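Local coordinates for serine racemase (Enterococcus faecalis, PDB 4ECL), which belongs to the alanine racemase family, here as a cytoplasmic domain that joins a TIM-barrel-like N-terminal part to a C-terminal part rich in strands, at residues E32-V37 against E80-G85; G156-L161 against Y217-V222; S181-L186 against L213-I218. All coordinates share one frame; numbering follows the deposited sequence.

How the interactions relate
All three contacts belong to the barrel of the N-terminal part, but they occupy different depths. Interactions 1 and 2 face its interior, with centres about 8 Å apart, and draw on the neighbouring strands 32-36 and 217-220. Interaction 1, only partly buried at its glutamate end, meets through apolar side chains and two carboxylates. Interaction 2, in the core, is polar, with an arginine packed among a carbonyl and two rings, and has a sulfate ion beside its second segment. Interaction 3, its centre about 17 Å from that of interaction 1, lies nearer the surface and joins helix 169-191 outside the barrel to the loop entering strand 217-220, with two waters making its polar link.

Interaction 1. Residues E32-V37 against E80-G85; sequences ELMAVV and EILILG
Met34, a selenomethionine in this crystal, lays its SE atom against one methyl branch of Leu82, with SE 3.9 Å from CD2. The terminal methyl comes along the same branch, CE of Met34 being 4.1 Å from CD2 of Leu82, so the selenoether end, SE and CE together, lies against the CD2 methyl. CG of Met34 stands opposite the backbone N and the chain runs straight to the selenium, where a bend (chi3 -82°) swings CE round to the leucine. The two side chains cross at about a right angle. The backbones stay well apart: the nearest CA atoms, those of Met34 and Ile81, are 8.9 Å from each other. That spacing reflects the parallel barrel, in which strand 60-63 runs between strands 32-36 and 80-83 and pairs with both. Glu32, Met34, Glu80 and Leu82 direct their CB atoms toward the opposite segment, across the inside of the barrel, whereas Ile81 and Ile83 turn to the helix 66-74 on its outer side. One pair further toward the start of the strands, the contact changes character. The carboxylates of Glu32 and Glu80 approach from opposite directions with their planes only 16° apart, and OE1 of Glu32 is 4.0 Å from OE2 of Glu80. No hydrogen bond joins these like charges. Each acid is held from elsewhere: OE2 of Glu32 bonds to Ser59 OG, while OE2 of Glu80 is gripped by two hydroxyls, Tyr217 OH and Ser60 OG. Those bonds would help to offset the repulsion, and the proximity of the two acids might raise the proton affinity of one of them.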
ATOM      1  N   GLU A  32       0.916  -1.257  32.103  1.00 33.64           N
ATOM      2  CA  GLU A  32       0.147  -2.087  31.188  1.00 34.28           C
ATOM      3  C   GLU A  32       0.627  -1.974  29.736  1.00 31.45           C
ATOM      4  O   GLU A  32       1.005  -0.898  29.261  1.00 29.87           O
ATOM      5  CB  GLU A  32      -1.337  -1.734  31.293  1.00 41.80           C
ATOM      6  CG  GLU A  32      -2.261  -2.823  30.812  1.00 55.10           C
ATOM      7  CD  GLU A  32      -3.715  -2.400  30.831  1.00 65.05           C
ATOM      8  OE1 GLU A  32      -4.064  -1.496  31.628  1.00 70.32           O
ATOM      9  OE2 GLU A  32      -4.505  -2.965  30.039  1.00 64.56           O
ATOM     10  N   LEU A  33       0.622  -3.101  29.039  1.00 24.36           N
ATOM     11  CA  LEU A  33       0.980  -3.119  27.632  1.00 23.17           C
ATOM     12  C   LEU A  33      -0.164  -2.529  26.805  1.00 22.95           C
ATOM     13  O   LEU A  33      -1.295  -3.021  26.855  1.00 21.37           O
ATOM     14  CB  LEU A  33       1.313  -4.560  27.196  1.00 22.68           C
ATOM     15  CG  LEU A  33       1.969  -4.739  25.829  1.00 26.81           C
ATOM     16  CD1 LEU A  33       2.782  -6.041  25.775  1.00 25.49           C
ATOM     17  CD2 LEU A  33       0.920  -4.716  24.709  1.00 24.17           C
HETATM   18  N   MSE A  34       0.121  -1.453  26.069  1.00 15.51           N
HETATM   19  CA  MSE A  34      -0.866  -0.919  25.124  1.00 18.63           C
HETATM   20  C   MSE A  34      -0.457  -1.294  23.706  1.00 23.39           C
HETATM   21  O   MSE A  34       0.494  -0.736  23.142  1.00 23.03           O
HETATM   22  CB  MSE A  34      -1.027   0.603  25.243  1.00 15.06           C
HETATM   23  CG  MSE A  34      -2.137   1.136  24.345  1.00 16.57           C
HETATM   24 SE   MSE A  34      -2.423   3.058  24.459  0.79 27.64          SE
HETATM   25  CE  MSE A  34      -3.532   3.126  26.069  1.00 24.02           C
ATOM     26  N   ALA A  35      -1.172  -2.256  23.136  1.00 16.58           N
ATOM     27  CA  ALA A  35      -0.776  -2.799  21.860  1.00 18.04           C
ATOM     28  C   ALA A  35      -1.220  -1.833  20.767  1.00 22.35           C
ATOM     29  O   ALA A  35      -2.405  -1.519  20.638  1.00 22.51           O
ATOM     30  CB  ALA A  35      -1.392  -4.172  21.665  1.00 16.07           C
ATOM     31  N   VAL A  36      -0.257  -1.349  19.996  1.00 18.95           N
ATOM     32  CA  VAL A  36      -0.552  -0.424  18.919  1.00 18.86           C
ATOM     33  C   VAL A  36      -0.926  -1.225  17.668  1.00 24.42           C
ATOM     34  O   VAL A  36      -0.062  -1.876  17.060  1.00 23.90           O
ATOM     35  CB  VAL A  36       0.671   0.446  18.631  1.00 20.42           C
ATOM     36  CG1 VAL A  36       0.384   1.404  17.475  1.00 17.68           C
ATOM     37  CG2 VAL A  36       1.069   1.212  19.893  1.00 20.69           C
ATOM     38  N   VAL A  37      -2.206  -1.202  17.291  1.00 19.54           N
ATOM     39  CA  VAL A  37      -2.679  -2.064  16.200  1.00 20.77           C
ATOM     40  C   VAL A  37      -3.188  -1.281  14.981  1.00 23.56           C
ATOM     41  O   VAL A  37      -3.941  -1.806  14.162  1.00 25.07           O
ATOM     42  CB  VAL A  37      -3.757  -3.063  16.694  1.00 18.28           C
ATOM     43  CG1 VAL A  37      -3.131  -4.085  17.651  1.00 24.07           C
ATOM     44  CG2 VAL A  37      -4.916  -2.342  17.381  1.00 12.68           C
ATOM     45  N   GLU A  80     -10.259  -1.570  26.432  1.00 27.48           N
ATOM     46  CA  GLU A  80     -10.160  -0.149  26.123  1.00 29.47           C
ATOM     47  C   GLU A  80      -9.371   0.061  24.836  1.00 26.44           C
ATOM     48  O   GLU A  80      -8.434  -0.691  24.519  1.00 25.16           O
ATOM     49  CB  GLU A  80      -9.548   0.643  27.288  1.00 35.84           C
ATOM     50  CG  GLU A  80      -8.112   0.272  27.642  1.00 40.46           C
ATOM     51  CD  GLU A  80      -7.657   0.874  28.969  1.00 43.46           C
ATOM     52  OE1 GLU A  80      -8.498   1.480  29.666  1.00 44.37           O
ATOM     53  OE2 GLU A  80      -6.463   0.734  29.317  1.00 42.35           O
ATOM     54  N   ILE A  81      -9.781   1.077  24.084  1.00 23.92           N
ATOM     55  CA  ILE A  81      -9.139   1.434  22.830  1.00 21.65           C
ATOM     56  C   ILE A  81      -8.886   2.944  22.822  1.00 24.62           C
ATOM     57  O   ILE A  81      -9.779   3.725  23.129  1.00 23.73           O
ATOM     58  CB  ILE A  81     -10.046   1.074  21.630  1.00 23.34           C
ATOM     59  CG1 ILE A  81     -10.415  -0.408  21.659  1.00 19.49           C
ATOM     60  CG2 ILE A  81      -9.380   1.463  20.303  1.00 22.90           C
ATOM     61  CD1 ILE A  81     -11.588  -0.762  20.761  1.00 26.73           C
ATOM     62  N   LEU A  82      -7.667   3.341  22.479  1.00 23.16           N
ATOM     63  CA  LEU A  82      -7.302   4.745  22.374  1.00 23.32           C
ATOM     64  C   LEU A  82      -7.099   5.126  20.911  1.00 24.07           C
ATOM     65  O   LEU A  82      -6.294   4.509  20.213  1.00 21.06           O
ATOM     66  CB  LEU A  82      -6.001   5.005  23.132  1.00 23.63           C
ATOM     67  CG  LEU A  82      -5.404   6.408  23.017  1.00 27.20           C
ATOM     68  CD1 LEU A  82      -6.403   7.434  23.549  1.00 23.07           C
ATOM     69  CD2 LEU A  82      -4.071   6.497  23.773  1.00 21.39           C
ATOM     70  N   ILE A  83      -7.828   6.139  20.451  1.00 17.13           N
ATOM     71  CA  ILE A  83      -7.609   6.722  19.133  1.00 16.44           C
ATOM     72  C   ILE A  83      -6.549   7.795  19.255  1.00 21.53           C
ATOM     73  O   ILE A  83      -6.774   8.821  19.909  1.00 22.63           O
ATOM     74  CB  ILE A  83      -8.886   7.355  18.605  1.00 19.99           C
ATOM     75  CG1 ILE A  83      -9.994   6.308  18.576  1.00 23.22           C
ATOM     76  CG2 ILE A  83      -8.657   7.965  17.211  1.00 18.70           C
ATOM     77  CD1 ILE A  83     -11.354   6.901  18.574  1.00 25.92           C
ATOM     78  N   LEU A  84      -5.404   7.556  18.626  1.00 14.93           N
ATOM     79  CA  LEU A  84      -4.224   8.401  18.781  1.00 21.17           C
ATOM     80  C   LEU A  84      -4.280   9.726  18.031  1.00 26.96           C
ATOM     81  O   LEU A  84      -3.552  10.664  18.369  1.00 30.10           O
ATOM     82  CB  LEU A  84      -2.986   7.650  18.315  1.00 20.72           C
ATOM     83  CG  LEU A  84      -2.650   6.392  19.089  1.00 22.77           C
ATOM     84  CD1 LEU A  84      -1.555   5.620  18.374  1.00 21.49           C
ATOM     85  CD2 LEU A  84      -2.209   6.813  20.499  1.00 23.77           C
ATOM     86  N   GLY A  85      -5.117   9.795  17.002  1.00 28.68           N
ATOM     87  CA  GLY A  85      -5.176  10.979  16.161  1.00 28.75           C
ATOM     88  C   GLY A  85      -6.502  11.722  16.219  1.00 30.18           C
ATOM     89  O   GLY A  85      -7.371  11.409  17.034  1.00 29.03           O
TER

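Interaction 2. Residues G156-L161 against Y217-V222; sequences GIFTHL and YIRVGV. With SO4 (sulfate ion), chain G.
This contact lies at the C-terminal ends of the barrel strands, where TIM-barrel proteins carry their sites; a sulfate ion, probably from the crystallisation liquor, sits beside the 217-222 segment only. Strand 198-200 lies between strands 152-158 and 217-220, in keeping with the 9.9 Å from His160 CA to Arg219 CA, and Arg219 bridges the gap. Its chain bends at chi3 (-55°), which brings the guanidinium beside the 156-161 segment. There NH2 donates to the backbone O of Thr159 over 3.0 Å, with an N-H...O angle of 135°. This bond is bent, and the carbonyl oxygen is tilted out of the guanidinium plane. The same nitrogen lies 3.6 Å above the imidazole plane of His160, over the ring centre, although ring and guanidinium planes are 37° apart and so do not lie flat on each other. NE of Arg219 approaches the far part of that ring, 3.6 Å from His160 NE2. On another flank NH1 comes within 3.7 Å of Phe158 CD2, the two side chains crossing at about a right angle. NH1 has its strongest polar partner in His200 ND1, and the His200 ring in turn stacks on Phe158, so His200 touches both the guanidinium and its aromatic neighbour and probably helps to hold them in place. Beyond the strand the chain presents successive amides to the sulfate, which Ser204 OG and Tyr42 OH also bind. Gly221 N bonds to sulfate O2, and Val222 N makes the straighter bond to O3, at 2.9 Å.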
ATOM      1  N   GLY A 156      -6.246   9.835  30.997  1.00 28.72           N
ATOM      2  CA  GLY A 156      -4.815   9.747  30.826  1.00 22.15           C
ATOM      3  C   GLY A 156      -4.199  10.985  30.227  1.00 24.28           C
ATOM      4  O   GLY A 156      -4.888  11.888  29.743  1.00 31.18           O
ATOM      5  N   ILE A 157      -2.879  11.034  30.266  1.00 21.05           N
ATOM      6  CA  ILE A 157      -2.141  12.152  29.714  1.00 22.78           C
ATOM      7  C   ILE A 157      -0.849  11.570  29.162  1.00 20.08           C
ATOM      8  O   ILE A 157      -0.237  10.713  29.790  1.00 25.95           O
ATOM      9  CB  ILE A 157      -1.880  13.242  30.785  1.00 25.05           C
ATOM     10  CG1 ILE A 157      -0.854  14.255  30.296  1.00 26.26           C
ATOM     11  CG2 ILE A 157      -1.427  12.632  32.082  1.00 26.16           C
ATOM     12  CD1 ILE A 157      -0.868  15.530  31.107  1.00 31.42           C
ATOM     13  N   PHE A 158      -0.448  12.002  27.974  1.00 21.95           N
ATOM     14  CA  PHE A 158       0.678  11.356  27.328  1.00 23.55           C
ATOM     15  C   PHE A 158       1.449  12.250  26.385  1.00 22.48           C
ATOM     16  O   PHE A 158       0.985  13.337  26.037  1.00 22.49           O
ATOM     17  CB  PHE A 158       0.227  10.066  26.622  1.00 23.05           C
ATOM     18  CG  PHE A 158      -0.543  10.269  25.327  1.00 23.11           C
ATOM     19  CD1 PHE A 158      -1.899  10.575  25.339  1.00 22.92           C
ATOM     20  CD2 PHE A 158       0.079  10.068  24.104  1.00 21.21           C
ATOM     21  CE1 PHE A 158      -2.604  10.723  24.157  1.00 23.81           C
ATOM     22  CE2 PHE A 158      -0.620  10.208  22.910  1.00 21.55           C
ATOM     23  CZ  PHE A 158      -1.960  10.532  22.931  1.00 25.13           C
ATOM     24  N   THR A 159       2.633  11.780  25.991  1.00 21.62           N
ATOM     25  CA  THR A 159       3.442  12.447  24.978  1.00 26.28           C
ATOM     26  C   THR A 159       4.214  11.423  24.136  1.00 28.67           C
ATOM     27  O   THR A 159       4.261  10.244  24.478  1.00 30.44           O
ATOM     28  CB  THR A 159       4.400  13.489  25.613  1.00 35.97           C
ATOM     29  OG1 THR A 159       4.937  14.353  24.593  1.00 29.85           O
ATOM     30  CG2 THR A 159       5.522  12.799  26.387  1.00 26.11           C
ATOM     31  N   HIS A 160       4.788  11.867  23.021  1.00 27.61           N
ATOM     32  CA  HIS A 160       5.595  11.001  22.172  1.00 26.48           C
ATOM     33  C   HIS A 160       7.029  11.501  22.149  1.00 24.73           C
ATOM     34  O   HIS A 160       7.266  12.701  21.994  1.00 24.11           O
ATOM     35  CB  HIS A 160       5.055  10.986  20.736  1.00 34.44           C
ATOM     36  CG  HIS A 160       4.114   9.855  20.450  1.00 46.84           C
ATOM     37  ND1 HIS A 160       2.767   9.913  20.738  1.00 51.57           N
ATOM     38  CD2 HIS A 160       4.328   8.635  19.901  1.00 53.23           C
ATOM     39  CE1 HIS A 160       2.190   8.780  20.376  1.00 52.13           C
ATOM     40  NE2 HIS A 160       3.116   7.986  19.868  1.00 56.24           N
ATOM     41  N   LEU A 161       7.984  10.584  22.289  1.00 23.55           N
ATOM     42  CA  LEU A 161       9.398  10.932  22.194  1.00 23.29           C
ATOM     43  C   LEU A 161       9.865  10.926  20.743  1.00 27.68           C
ATOM     44  O   LEU A 161       9.524  10.027  19.971  1.00 25.94           O
ATOM     45  CB  LEU A 161      10.240   9.972  23.023  1.00 21.64           C
ATOM     46  CG  LEU A 161       9.839   9.890  24.492  1.00 27.84           C
ATOM     47  CD1 LEU A 161      10.593   8.740  25.197  1.00 23.30           C
ATOM     48  CD2 LEU A 161      10.094  11.234  25.188  1.00 17.16           C
ATOM     49  N   TYR A 217       1.202   2.979  31.069  1.00 19.98           N
ATOM     50  CA  TYR A 217       1.175   2.228  29.825  1.00 26.24           C
ATOM     51  C   TYR A 217       2.486   2.372  29.084  1.00 31.25           C
ATOM     52  O   TYR A 217       3.172   3.400  29.181  1.00 25.09           O
ATOM     53  CB  TYR A 217       0.108   2.747  28.860  1.00 25.30           C
ATOM     54  CG  TYR A 217      -1.320   2.688  29.324  1.00 25.12           C
ATOM     55  CD1 TYR A 217      -2.054   1.513  29.249  1.00 25.25           C
ATOM     56  CD2 TYR A 217      -1.955   3.829  29.779  1.00 25.76           C
ATOM     57  CE1 TYR A 217      -3.377   1.476  29.649  1.00 26.35           C
ATOM     58  CE2 TYR A 217      -3.268   3.804  30.169  1.00 26.59           C
ATOM     59  CZ  TYR A 217      -3.976   2.632  30.111  1.00 28.40           C
ATOM     60  OH  TYR A 217      -5.292   2.638  30.507  1.00 29.66           O
ATOM     61  N   ILE A 218       2.795   1.344  28.303  1.00 26.27           N
ATOM     62  CA  ILE A 218       3.764   1.468  27.236  1.00 26.77           C
ATOM     63  C   ILE A 218       3.067   1.059  25.940  1.00 23.06           C
ATOM     64  O   ILE A 218       2.468  -0.022  25.860  1.00 22.48           O
ATOM     65  CB  ILE A 218       5.011   0.608  27.505  1.00 28.14           C
ATOM     66  CG1 ILE A 218       5.698   1.117  28.780  1.00 31.70           C
ATOM     67  CG2 ILE A 218       5.961   0.664  26.324  1.00 17.21           C
ATOM     68  CD1 ILE A 218       6.932   0.352  29.177  1.00 34.56           C
ATOM     69  N   ARG A 219       3.124   1.948  24.955  1.00 18.26           N
ATOM     70  CA  ARG A 219       2.497   1.749  23.647  1.00 21.96           C
ATOM     71  C   ARG A 219       3.470   0.992  22.760  1.00 27.32           C
ATOM     72  O   ARG A 219       4.393   1.577  22.196  1.00 32.73           O
ATOM     73  CB  ARG A 219       2.182   3.101  22.981  1.00 19.10           C
ATOM     74  CG  ARG A 219       1.280   4.041  23.781  1.00 21.04           C
ATOM     75  CD  ARG A 219       1.135   5.416  23.118  1.00 25.05           C
ATOM     76  NE  ARG A 219       2.430   6.057  22.865  1.00 31.99           N
ATOM     77  CZ  ARG A 219       3.015   6.945  23.674  1.00 28.88           C
ATOM     78  NH1 ARG A 219       2.430   7.308  24.804  1.00 21.90           N
ATOM     79  NH2 ARG A 219       4.192   7.473  23.355  1.00 25.75           N
ATOM     80  N   VAL A 220       3.273  -0.307  22.612  1.00 22.09           N
ATOM     81  CA  VAL A 220       4.238  -1.081  21.842  1.00 22.13           C
ATOM     82  C   VAL A 220       3.787  -1.336  20.404  1.00 21.64           C
ATOM     83  O   VAL A 220       2.698  -1.858  20.149  1.00 22.85           O
ATOM     84  CB  VAL A 220       4.648  -2.384  22.578  1.00 26.35           C
ATOM     85  CG1 VAL A 220       5.319  -2.038  23.898  1.00 18.04           C
ATOM     86  CG2 VAL A 220       3.438  -3.236  22.848  1.00 29.38           C
ATOM     87  N   GLY A 221       4.635  -0.931  19.465  1.00 24.69           N
ATOM     88  CA  GLY A 221       4.376  -1.132  18.051  1.00 21.25           C
ATOM     89  C   GLY A 221       5.310  -2.181  17.486  1.00 24.68           C
ATOM     90  O   GLY A 221       5.060  -3.377  17.633  1.00 29.51           O
ATOM     91  N   VAL A 222       6.396  -1.745  16.852  1.00 25.74           N
ATOM     92  CA  VAL A 222       7.295  -2.674  16.165  1.00 24.70           C
ATOM     93  C   VAL A 222       7.814  -3.811  17.050  1.00 29.51           C
ATOM     94  O   VAL A 222       7.937  -4.939  16.579  1.00 31.40           O
ATOM     95  CB  VAL A 222       8.495  -1.959  15.493  1.00 27.08           C
ATOM     96  CG1 VAL A 222       8.023  -1.086  14.351  1.00 32.56           C
ATOM     97  CG2 VAL A 222       9.302  -1.141  16.527  1.00 19.81           C
TER
HETATM   98  S   SO4 G 403       6.573   2.001  17.735  0.91 29.94           S
HETATM   99  O1  SO4 G 403       5.550   3.051  17.801  0.91 26.34           O
HETATM  100  O2  SO4 G 403       6.494   1.177  18.942  0.91 23.07           O
HETATM  101  O3  SO4 G 403       6.309   1.188  16.551  0.91 35.19           O
HETATM  102  O4  SO4 G 403       7.892   2.612  17.611  0.91 31.25           O

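Interaction 3. Residues S181-L186 against L213-I218; sequences SFYKVL and LECDYI
Tyr183 reaches out from helix 169-191 to the loop that leads into strand 217-220, and it makes the contact through its hydroxyl end and one ring edge. CG lies opposite the carbonyl carbon (chi1 -73°), on the side of the backbone N, which directs the phenol away from the helix; the ring turn (chi2 -71°) then leaves the edge at CE2 toward Leu213. Leu213 meets it loosely near the ring plane, with CD2 4.4 Å from CE2 of Tyr183. The CB of Leu213 does not aim at the helix, yet its chain carries CD2 back to the tyrosine. One face of the ring is overlaid from its own helix by Phe182 CD2. Past the hydroxyl sits Cys215, whose SG is also placed opposite its carbonyl carbon (chi1 -52°) and lies 3.9 Å from Tyr183 OH, a contact too long to be taken as more than packing. Ile201 touches both Tyr183 and Cys215 and so fills in beside the pair. Glu214 takes part with its backbone alone: its side chain bends off in another direction, and OE1 bonds to Ser28 OG. Its main chain is instead joined to the phenol by two waters. Water 1 lies at the ring edge, in its plane, 2.7 Å from Tyr183 OH, and donates to the backbone O of Glu214 over a short 2.5 Å. Water 2, likewise 2.7 Å from Tyr183 OH, accepts from the backbone N of Glu214 at 2.9 Å. With no direct hydrogen bond between the segments, the polar link from the outer helix to the loop runs through solvent, beside direct packing, and the one hydroxyl reaches the N-H and the C=O of Glu214 through one water each.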
ATOM      1  N   SER A 181      10.339  18.137  30.456  1.00 28.44           N
ATOM      2  CA  SER A 181       9.246  19.060  30.178  1.00 32.38           C
ATOM      3  C   SER A 181       7.927  18.425  30.569  1.00 30.32           C
ATOM      4  O   SER A 181       7.035  19.091  31.083  1.00 27.45           O
ATOM      5  CB  SER A 181       9.195  19.404  28.689  1.00 42.88           C
ATOM      6  OG  SER A 181      10.457  19.853  28.236  1.00 51.07           O
ATOM      7  N   PHE A 182       7.803  17.130  30.307  1.00 24.90           N
ATOM      8  CA  PHE A 182       6.550  16.438  30.556  1.00 21.20           C
ATOM      9  C   PHE A 182       6.199  16.417  32.046  1.00 27.90           C
ATOM     10  O   PHE A 182       5.057  16.668  32.432  1.00 27.48           O
ATOM     11  CB  PHE A 182       6.608  15.009  30.003  1.00 20.81           C
ATOM     12  CG  PHE A 182       5.312  14.276  30.113  1.00 22.78           C
ATOM     13  CD1 PHE A 182       4.280  14.533  29.224  1.00 27.55           C
ATOM     14  CD2 PHE A 182       5.123  13.330  31.100  1.00 21.73           C
ATOM     15  CE1 PHE A 182       3.078  13.857  29.323  1.00 28.05           C
ATOM     16  CE2 PHE A 182       3.925  12.657  31.207  1.00 24.19           C
ATOM     17  CZ  PHE A 182       2.900  12.921  30.321  1.00 24.31           C
ATOM     18  N   TYR A 183       7.178  16.095  32.884  1.00 31.75           N
ATOM     19  CA  TYR A 183       6.920  16.006  34.317  1.00 33.57           C
ATOM     20  C   TYR A 183       6.802  17.382  34.961  1.00 32.76           C
ATOM     21  O   TYR A 183       6.132  17.543  35.986  1.00 29.11           O
ATOM     22  CB  TYR A 183       7.967  15.132  35.012  1.00 33.60           C
ATOM     23  CG  TYR A 183       7.761  13.661  34.706  1.00 36.75           C
ATOM     24  CD1 TYR A 183       6.681  12.970  35.240  1.00 37.51           C
ATOM     25  CD2 TYR A 183       8.627  12.973  33.866  1.00 34.76           C
ATOM     26  CE1 TYR A 183       6.474  11.635  34.957  1.00 35.09           C
ATOM     27  CE2 TYR A 183       8.429  11.631  33.579  1.00 32.34           C
ATOM     28  CZ  TYR A 183       7.350  10.966  34.130  1.00 35.13           C
ATOM     29  OH  TYR A 183       7.137   9.627  33.860  1.00 32.47           O
ATOM     30  N   LYS A 184       7.437  18.374  34.349  1.00 32.95           N
ATOM     31  CA  LYS A 184       7.221  19.755  34.772  1.00 35.76           C
ATOM     32  C   LYS A 184       5.733  20.086  34.668  1.00 32.02           C
ATOM     33  O   LYS A 184       5.153  20.652  35.603  1.00 31.25           O
ATOM     34  CB  LYS A 184       8.065  20.726  33.952  1.00 39.17           C
ATOM     35  CG  LYS A 184       9.525  20.781  34.369  1.00 45.15           C
ATOM     36  CD  LYS A 184      10.298  21.836  33.579  1.00 55.61           C
ATOM     37  CE  LYS A 184      11.697  22.070  34.153  1.00 62.15           C
ATOM     38  NZ  LYS A 184      12.496  20.809  34.281  1.00 66.21           N
ATOM     39  N   VAL A 185       5.117  19.708  33.548  1.00 33.05           N
ATOM     40  CA  VAL A 185       3.673  19.877  33.379  1.00 32.70           C
ATOM     41  C   VAL A 185       2.900  19.163  34.483  1.00 32.96           C
ATOM     42  O   VAL A 185       2.002  19.744  35.101  1.00 32.23           O
ATOM     43  CB  VAL A 185       3.165  19.324  32.046  1.00 30.09           C
ATOM     44  CG1 VAL A 185       1.635  19.287  32.051  1.00 26.44           C
ATOM     45  CG2 VAL A 185       3.688  20.150  30.867  1.00 28.59           C
ATOM     46  N   LEU A 186       3.249  17.902  34.719  1.00 27.08           N
ATOM     47  CA  LEU A 186       2.602  17.108  35.761  1.00 31.97           C
ATOM     48  C   LEU A 186       2.728  17.751  37.153  1.00 35.71           C
ATOM     49  O   LEU A 186       1.755  17.801  37.911  1.00 35.12           O
ATOM     50  CB  LEU A 186       3.170  15.690  35.794  1.00 29.30           C
ATOM     51  CG  LEU A 186       3.018  14.846  34.529  1.00 28.25           C
ATOM     52  CD1 LEU A 186       3.145  13.370  34.873  1.00 27.45           C
ATOM     53  CD2 LEU A 186       1.696  15.119  33.850  1.00 27.80           C
ATOM     54  N   LEU A 213      12.021   4.681  33.074  1.00 28.68           N
ATOM     55  CA  LEU A 213      10.780   5.443  33.223  1.00 26.47           C
ATOM     56  C   LEU A 213       9.688   4.603  33.885  1.00 33.09           C
ATOM     57  O   LEU A 213       9.631   3.392  33.697  1.00 36.04           O
ATOM     58  CB  LEU A 213      10.283   5.972  31.877  1.00 24.32           C
ATOM     59  CG  LEU A 213      11.081   7.106  31.235  1.00 25.38           C
ATOM     60  CD1 LEU A 213      10.647   7.310  29.776  1.00 21.00           C
ATOM     61  CD2 LEU A 213      10.956   8.418  32.050  1.00 30.05           C
ATOM     62  N   GLU A 214       8.837   5.253  34.675  1.00 35.32           N
ATOM     63  CA  GLU A 214       7.743   4.570  35.364  1.00 37.30           C
ATOM     64  C   GLU A 214       6.376   5.151  34.979  1.00 31.45           C
ATOM     65  O   GLU A 214       5.947   6.170  35.535  1.00 30.31           O
ATOM     66  CB  GLU A 214       7.931   4.659  36.882  1.00 42.84           C
ATOM     67  CG  GLU A 214       9.154   3.928  37.416  1.00 48.34           C
ATOM     68  CD  GLU A 214       8.990   2.405  37.453  1.00 45.02           C
ATOM     69  OE1 GLU A 214       7.848   1.909  37.370  1.00 36.38           O
ATOM     70  OE2 GLU A 214      10.016   1.707  37.585  1.00 48.21           O
ATOM     71  N   CYS A 215       5.698   4.492  34.039  1.00 25.79           N
ATOM     72  CA  CYS A 215       4.407   4.960  33.541  1.00 26.78           C
ATOM     73  C   CYS A 215       3.324   3.900  33.701  1.00 28.08           C
ATOM     74  O   CYS A 215       3.593   2.788  34.158  1.00 25.17           O
ATOM     75  CB  CYS A 215       4.524   5.383  32.069  1.00 23.64           C
ATOM     76  SG  CYS A 215       5.871   6.566  31.765  1.00 36.24           S
ATOM     77  N   ASP A 216       2.096   4.240  33.316  1.00 25.43           N
ATOM     78  CA  ASP A 216       0.981   3.303  33.465  1.00 22.76           C
ATOM     79  C   ASP A 216       0.728   2.477  32.206  1.00 25.77           C
ATOM     80  O   ASP A 216       0.092   1.425  32.265  1.00 24.87           O
ATOM     81  CB  ASP A 216      -0.276   4.065  33.866  1.00 27.90           C
ATOM     82  CG  ASP A 216      -0.080   4.836  35.149  1.00 33.57           C
ATOM     83  OD1 ASP A 216      -0.169   4.212  36.227  1.00 37.82           O
ATOM     84  OD2 ASP A 216       0.204   6.052  35.072  1.00 30.40           O
ATOM     85  N   TYR A 217       1.202   2.979  31.069  1.00 19.98           N
ATOM     86  CA  TYR A 217       1.175   2.228  29.825  1.00 26.24           C
ATOM     87  C   TYR A 217       2.486   2.372  29.084  1.00 31.25           C
ATOM     88  O   TYR A 217       3.172   3.400  29.181  1.00 25.09           O
ATOM     89  CB  TYR A 217       0.108   2.747  28.860  1.00 25.30           C
ATOM     90  CG  TYR A 217      -1.320   2.688  29.324  1.00 25.12           C
ATOM     91  CD1 TYR A 217      -2.054   1.513  29.249  1.00 25.25           C
ATOM     92  CD2 TYR A 217      -1.955   3.829  29.779  1.00 25.76           C
ATOM     93  CE1 TYR A 217      -3.377   1.476  29.649  1.00 26.35           C
ATOM     94  CE2 TYR A 217      -3.268   3.804  30.169  1.00 26.59           C
ATOM     95  CZ  TYR A 217      -3.976   2.632  30.111  1.00 28.40           C
ATOM     96  OH  TYR A 217      -5.292   2.638  30.507  1.00 29.66           O
ATOM     97  N   ILE A 218       2.795   1.344  28.303  1.00 26.27           N
ATOM     98  CA  ILE A 218       3.764   1.468  27.236  1.00 26.77           C
ATOM     99  C   ILE A 218       3.067   1.059  25.940  1.00 23.06           C
ATOM    100  O   ILE A 218       2.468  -0.022  25.860  1.00 22.48           O
ATOM    101  CB  ILE A 218       5.011   0.608  27.505  1.00 28.14           C
ATOM    102  CG1 ILE A 218       5.698   1.117  28.780  1.00 31.70           C
ATOM    103  CG2 ILE A 218       5.961   0.664  26.324  1.00 17.21           C
ATOM    104  CD1 ILE A 218       6.932   0.352  29.177  1.00 34.56           C
TER
HETATM  105  O   HOH W   1       5.011   8.483  35.056  1.00 29.92           O
HETATM  106  O   HOH W   2       9.080   8.126  35.043  1.00 30.60           O